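Local coordinates for protein uricase (Bacillus fastidiosus, PDB 4R8X) that probably catalyses the oxidation of urate to 5-hydroxyisourate with molecular oxygen, the first step in urate degradation to (S)-allantoin, at residues N38-M43 against L134-S139. Numbering follows the deposited sequence.
Sequences NTIFGM and LVFRKS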
# COMPACT_ATOMS: atom_id res chain seq x y z
N ASN D 38 12.06 26.62 1.07
CA ASN D 38 10.69 26.63 1.60
C ASN D 38 9.62 27.20 0.66
O ASN D 38 8.58 27.70 1.12
CB ASN D 38 10.60 27.31 2.97
CG ASN D 38 11.25 26.49 4.08
OD1 ASN D 38 11.34 25.26 4.00
ND2 ASN D 38 11.70 27.17 5.14
N THR D 39 9.87 27.13 -0.64
CA THR D 39 8.87 27.53 -1.63
C THR D 39 7.58 26.74 -1.40
O THR D 39 6.48 27.30 -1.48
CB THR D 39 9.39 27.32 -3.06
OG1 THR D 39 10.52 28.17 -3.27
CG2 THR D 39 8.31 27.66 -4.10
N ILE D 40 7.72 25.46 -1.09
CA ILE D 40 6.62 24.69 -0.53
C ILE D 40 7.06 24.23 0.86
O ILE D 40 8.16 23.67 1.02
CB ILE D 40 6.24 23.49 -1.42
CG1 ILE D 40 5.77 23.98 -2.78
CG2 ILE D 40 5.16 22.66 -0.74
CD1 ILE D 40 5.71 22.90 -3.86
N PHE D 41 6.23 24.52 1.85
CA PHE D 41 6.46 24.12 3.23
C PHE D 41 5.23 23.31 3.60
O PHE D 41 4.24 23.85 4.11
CB PHE D 41 6.58 25.40 4.08
CG PHE D 41 6.94 25.16 5.53
CD1 PHE D 41 8.23 24.83 5.90
CD2 PHE D 41 5.98 25.32 6.52
CE1 PHE D 41 8.56 24.65 7.24
CE2 PHE D 41 6.30 25.14 7.86
CZ PHE D 41 7.59 24.79 8.22
N GLY D 42 5.29 22.01 3.30
CA GLY D 42 4.12 21.16 3.43
C GLY D 42 4.34 19.95 4.32
O GLY D 42 5.45 19.43 4.42
N MET D 43 3.26 19.48 4.93
CA MET D 43 3.36 18.36 5.85
C MET D 43 2.01 17.69 6.05
O MET D 43 0.96 18.27 5.73
CB MET D 43 3.87 18.83 7.21
CG MET D 43 2.82 19.65 7.97
SD MET D 43 3.45 20.74 9.23
CE MET D 43 4.22 21.98 8.19
N LEU D 134 9.75 27.04 -10.37
CA LEU D 134 8.31 26.93 -10.56
C LEU D 134 7.79 25.51 -10.41
O LEU D 134 6.71 25.29 -9.87
CB LEU D 134 7.93 27.43 -11.96
CG LEU D 134 8.27 28.88 -12.27
CD1 LEU D 134 7.91 29.19 -13.71
CD2 LEU D 134 7.53 29.79 -11.32
N VAL D 135 8.56 24.55 -10.90
CA VAL D 135 8.10 23.17 -10.94
C VAL D 135 8.93 22.32 -10.01
O VAL D 135 10.16 22.43 -9.99
CB VAL D 135 8.15 22.62 -12.38
CG1 VAL D 135 7.77 21.14 -12.42
CG2 VAL D 135 7.21 23.43 -13.26
N PHE D 136 8.25 21.48 -9.23
CA PHE D 136 8.90 20.61 -8.26
C PHE D 136 8.34 19.20 -8.34
O PHE D 136 7.16 19.01 -8.64
CB PHE D 136 8.75 21.17 -6.83
CG PHE D 136 9.27 22.57 -6.69
CD1 PHE D 136 10.61 22.81 -6.39
CD2 PHE D 136 8.43 23.66 -6.89
CE1 PHE D 136 11.09 24.10 -6.27
CE2 PHE D 136 8.91 24.96 -6.78
CZ PHE D 136 10.24 25.18 -6.46
N ARG D 137 9.19 18.21 -8.09
CA ARG D 137 8.74 16.83 -8.03
C ARG D 137 8.28 16.45 -6.64
O ARG D 137 9.00 16.67 -5.67
CB ARG D 137 9.88 15.90 -8.43
CG ARG D 137 9.58 14.46 -8.10
CD ARG D 137 10.64 13.47 -8.62
NE ARG D 137 11.94 13.62 -7.97
CZ ARG D 137 12.99 12.86 -8.29
NH1 ARG D 137 12.88 11.95 -9.24
NH2 ARG D 137 14.14 13.03 -7.67
N LYS D 138 7.09 15.88 -6.52
CA LYS D 138 6.68 15.30 -5.24
C LYS D 138 7.54 14.10 -4.96
O LYS D 138 7.50 13.12 -5.70
CB LYS D 138 5.23 14.84 -5.29
CG LYS D 138 4.82 14.09 -4.06
CD LYS D 138 4.64 15.05 -2.93
CE LYS D 138 4.43 14.30 -1.61
NZ LYS D 138 5.66 13.87 -0.91
N SER D 139 8.31 14.13 -3.87
CA SER D 139 9.20 13.01 -3.59
C SER D 139 8.59 11.96 -2.68
O SER D 139 8.01 12.27 -1.64
CB SER D 139 10.48 13.50 -2.96
OG SER D 139 11.29 12.37 -2.65
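Thr39 and Ile40, where the chain enters strand 40-50, face Phe136 of strand 135-138 with the backbones well separated, the CA atoms of Ile40 and Phe136 standing 9.0 Å apart, so that side chains alone bridge the gap. The methyl CG2 of Thr39 comes obliquely against the outer end of the Phe136 ring, 3.9 Å from CE2 and equally far from CZ. It reaches the ring because CG2 lies anti to the backbone N (the OG1 torsion being -63°), and the two side chains cross at about a right angle. Ile40 meets the same ring nearer its root, CD1 lying 4.1 Å from CD2 of Phe136, the two side chains running past each other in opposite senses. Were Phe136 an alanine, both methyls would probably be left without a partner on this strand and a gap would open between the segments. Segment 38-43 belongs to the main antiparallel sheet: Gly42 is hydrogen-bonded through its backbone to Tyr116 of strand 108-125, while Met43 packs on helix 88-102. Strand 135-138 pairs with the same long strand, so the contact joins two of its neighbours, and also, antiparallel, with a strand of a neighbouring subunit, carrying the sheet across the interface.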